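Local coordinates for esterase E25 (Uncultured bacterium, PDB 4Q05), which probably hydrolyses carboxylic esters, as a dimeric member of the GTSAG motif subfamily of the bacterial hormone-sensitive lipase family, at residues 130-135 with 163-168. Residues are numbered along the deposited sequence; the frame is centred on the assembly and turned at random.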
ATOM      1  N   ASP A 130     -11.317  15.621  24.762  1.00 32.03           N
ATOM      2  CA  ASP A 130     -12.753  15.759  24.500  1.00 35.24           C
ATOM      3  C   ASP A 130     -13.169  15.008  23.239  1.00 35.32           C
ATOM      4  O   ASP A 130     -14.213  15.294  22.647  1.00 36.17           O
ATOM      5  CB  ASP A 130     -13.146  17.228  24.358  1.00 37.19           C
ATOM      6  CG  ASP A 130     -12.551  17.875  23.116  1.00 42.59           C
ATOM      7  OD1 ASP A 130     -11.551  17.344  22.580  1.00 40.72           O
ATOM      8  OD2 ASP A 130     -13.078  18.923  22.690  1.00 46.19           O
ATOM      9  N   LYS A 131     -12.352  14.048  22.824  1.00 29.76           N
ATOM     10  CA  LYS A 131     -12.621  13.324  21.589  1.00 29.84           C
ATOM     11  C   LYS A 131     -13.042  11.894  21.919  1.00 28.40           C
ATOM     12  O   LYS A 131     -12.840  11.421  23.036  1.00 28.41           O
ATOM     13  CB  LYS A 131     -11.375  13.322  20.697  1.00 29.46           C
ATOM     14  CG  LYS A 131     -10.779  14.710  20.420  1.00 29.66           C
ATOM     15  CD  LYS A 131     -11.818  15.675  19.881  1.00 31.48           C
ATOM     16  CE  LYS A 131     -11.166  16.923  19.286  1.00 32.05           C
ATOM     17  NZ  LYS A 131     -10.185  17.522  20.224  1.00 35.27           N
ATOM     18  N   LEU A 132     -13.624  11.198  20.950  1.00 27.28           N
ATOM     19  CA  LEU A 132     -14.023   9.817  21.184  1.00 29.55           C
ATOM     20  C   LEU A 132     -13.820   8.955  19.946  1.00 27.09           C
ATOM     21  O   LEU A 132     -14.142   9.364  18.823  1.00 29.48           O
ATOM     22  CB  LEU A 132     -15.485   9.742  21.635  1.00 28.62           C
ATOM     23  CG  LEU A 132     -16.031   8.340  21.911  1.00 24.18           C
ATOM     24  CD1 LEU A 132     -15.353   7.719  23.115  1.00 22.22           C
ATOM     25  CD2 LEU A 132     -17.549   8.388  22.112  1.00 29.50           C
ATOM     26  N   PHE A 133     -13.278   7.763  20.155  1.00 26.50           N
ATOM     27  CA  PHE A 133     -13.098   6.826  19.061  1.00 26.62           C
ATOM     28  C   PHE A 133     -14.144   5.746  19.216  1.00 22.93           C
ATOM     29  O   PHE A 133     -14.130   4.990  20.184  1.00 24.67           O
ATOM     30  CB  PHE A 133     -11.696   6.206  19.082  1.00 25.77           C
ATOM     31  CG  PHE A 133     -11.407   5.342  17.887  1.00 25.92           C
ATOM     32  CD1 PHE A 133     -11.989   4.092  17.767  1.00 24.43           C
ATOM     33  CD2 PHE A 133     -10.561   5.788  16.883  1.00 25.60           C
ATOM     34  CE1 PHE A 133     -11.744   3.295  16.671  1.00 25.38           C
ATOM     35  CE2 PHE A 133     -10.304   5.005  15.782  1.00 28.94           C
ATOM     36  CZ  PHE A 133     -10.897   3.747  15.672  1.00 28.80           C
ATOM     37  N   VAL A 134     -15.063   5.683  18.262  1.00 25.23           N
ATOM     38  CA  VAL A 134     -16.106   4.675  18.309  1.00 22.08           C
ATOM     39  C   VAL A 134     -15.648   3.500  17.459  1.00 25.02           C
ATOM     40  O   VAL A 134     -15.414   3.629  16.250  1.00 23.81           O
ATOM     41  CB  VAL A 134     -17.446   5.228  17.810  1.00 26.20           C
ATOM     42  CG1 VAL A 134     -18.494   4.123  17.811  1.00 25.21           C
ATOM     43  CG2 VAL A 134     -17.884   6.421  18.679  1.00 21.39           C
ATOM     44  N   HIS A 135     -15.507   2.350  18.097  1.00 23.17           N
ATOM     45  CA  HIS A 135     -14.818   1.240  17.460  1.00 24.16           C
ATOM     46  C   HIS A 135     -15.797   0.147  17.065  1.00 27.97           C
ATOM     47  O   HIS A 135     -16.703  -0.191  17.828  1.00 23.25           O
ATOM     48  CB  HIS A 135     -13.753   0.692  18.403  1.00 24.58           C
ATOM     49  CG  HIS A 135     -13.261  -0.663  18.020  1.00 26.17           C
ATOM     50  ND1 HIS A 135     -12.477  -0.882  16.907  1.00 27.24           N
ATOM     51  CD2 HIS A 135     -13.447  -1.875  18.597  1.00 25.10           C
ATOM     52  CE1 HIS A 135     -12.204  -2.172  16.812  1.00 24.22           C
ATOM     53  NE2 HIS A 135     -12.785  -2.798  17.821  1.00 29.26           N
ATOM     54  N   ARG A 163      -9.940   7.719  24.280  1.00 28.36           N
ATOM     55  CA  ARG A 163     -10.996   6.857  24.793  1.00 25.12           C
ATOM     56  C   ARG A 163     -11.680   6.189  23.628  1.00 21.48           C
ATOM     57  O   ARG A 163     -11.915   6.813  22.600  1.00 26.34           O
ATOM     58  CB  ARG A 163     -12.036   7.661  25.575  1.00 31.16           C
ATOM     59  CG  ARG A 163     -11.506   8.261  26.857  1.00 30.27           C
ATOM     60  CD  ARG A 163     -12.611   8.989  27.616  1.00 44.97           C
ATOM     61  NE  ARG A 163     -12.073   9.645  28.798  1.00 41.31           N
ATOM     62  CZ  ARG A 163     -11.502  10.846  28.785  1.00 44.29           C
ATOM     63  NH1 ARG A 163     -11.413  11.537  27.651  1.00 38.33           N
ATOM     64  NH2 ARG A 163     -11.030  11.356  29.912  1.00 50.08           N
ATOM     65  N   VAL A 164     -12.014   4.921  23.813  1.00 24.79           N
ATOM     66  CA  VAL A 164     -12.712   4.155  22.813  1.00 24.88           C
ATOM     67  C   VAL A 164     -14.043   3.667  23.363  1.00 26.69           C
ATOM     68  O   VAL A 164     -14.150   3.273  24.521  1.00 23.86           O
ATOM     69  CB  VAL A 164     -11.892   2.931  22.386  1.00 25.20           C
ATOM     70  CG1 VAL A 164     -12.672   2.109  21.383  1.00 24.38           C
ATOM     71  CG2 VAL A 164     -10.552   3.379  21.809  1.00 23.21           C
ATOM     72  N   LEU A 165     -15.059   3.719  22.519  1.00 26.33           N
ATOM     73  CA  LEU A 165     -16.340   3.108  22.809  1.00 27.67           C
ATOM     74  C   LEU A 165     -16.525   2.002  21.770  1.00 25.26           C
ATOM     75  O   LEU A 165     -16.713   2.279  20.584  1.00 25.74           O
ATOM     76  CB  LEU A 165     -17.456   4.148  22.701  1.00 27.02           C
ATOM     77  CG  LEU A 165     -18.892   3.622  22.868  1.00 29.46           C
ATOM     78  CD1 LEU A 165     -19.095   3.094  24.280  1.00 29.47           C
ATOM     79  CD2 LEU A 165     -19.893   4.725  22.563  1.00 29.38           C
ATOM     80  N   SER A 166     -16.441   0.749  22.203  1.00 25.02           N
ATOM     81  CA  SER A 166     -16.541  -0.356  21.258  1.00 27.46           C
ATOM     82  C   SER A 166     -17.962  -0.879  21.205  1.00 27.46           C
ATOM     83  O   SER A 166     -18.554  -1.201  22.230  1.00 27.96           O
ATOM     84  CB  SER A 166     -15.571  -1.487  21.607  1.00 25.11           C
ATOM     85  OG  SER A 166     -15.494  -2.415  20.534  1.00 26.76           O
ATOM     86  N   ILE A 167     -18.509  -0.953  19.999  1.00 25.82           N
ATOM     87  CA  ILE A 167     -19.884  -1.381  19.836  1.00 25.03           C
ATOM     88  C   ILE A 167     -20.003  -2.894  19.646  1.00 28.52           C
ATOM     89  O   ILE A 167     -19.506  -3.459  18.682  1.00 23.41           O
ATOM     90  CB  ILE A 167     -20.551  -0.667  18.659  1.00 27.48           C
ATOM     91  CG1 ILE A 167     -20.369   0.850  18.827  1.00 26.37           C
ATOM     92  CG2 ILE A 167     -22.018  -1.106  18.558  1.00 23.04           C
ATOM     93  CD1 ILE A 167     -20.920   1.678  17.691  1.00 27.88           C
ATOM     94  N   ASP A 168     -20.678  -3.536  20.587  1.00 23.50           N
ATOM     95  CA  ASP A 168     -20.891  -4.968  20.552  1.00 23.65           C
ATOM     96  C   ASP A 168     -22.209  -5.206  19.812  1.00 30.73           C
ATOM     97  O   ASP A 168     -23.234  -5.555  20.399  1.00 29.27           O
ATOM     98  CB  ASP A 168     -20.937  -5.482  21.987  1.00 23.34           C
ATOM     99  CG  ASP A 168     -21.295  -6.941  22.078  1.00 25.27           C
ATOM    100  OD1 ASP A 168     -21.165  -7.677  21.078  1.00 29.45           O
ATOM    101  OD2 ASP A 168     -21.704  -7.354  23.174  1.00 27.96           O
TER
HETATM  102  O   HOH W   1     -10.640  10.730  24.523  1.00 30.52           O
HETATM  103  O   HOH W   2     -16.816  -3.364  18.368  1.00 24.85           O
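Phe133 and Val164 sit abreast on neighbouring parallel strands, their side chains pointing the same way, and four backbone hydrogen bonds join 130-135 to 163-168. Phe133 N donates to Arg163 O at 3.0 Å, and Leu165 N returns to Phe133 O; His135 N then binds Leu165 O, from above the carbonyl plane, and Ile167 N closes the ladder on His135 O at 2.9 Å. The faces are closely packed. Val164 CG1, anti to its own N (chi1 177°), reaches forward to His135 CB at 3.5 Å, under helix 151-160. On the other face, Val134 CG1 presses on Ile167 CD1 at 3.4 Å, closer than usual for two methyls, with helix 179-194 over them. The start of the pair is looser: Leu132 CD1 comes within 3.6 Å of Arg163 O, and beyond it a water bridges Lys131 O, at 2.7 Å, to Arg163 N, while the guanidinium of the partly exposed Arg163 forms a salt bridge with Glu129. At the far end a second water ties His135 O to Ser166 OG and Ile167 O. With helix 151-160 as the crossover, this is a beta-alpha-beta unit of the alpha/beta hydrolase sheet, whose His135 touches the probable nucleophile elbow.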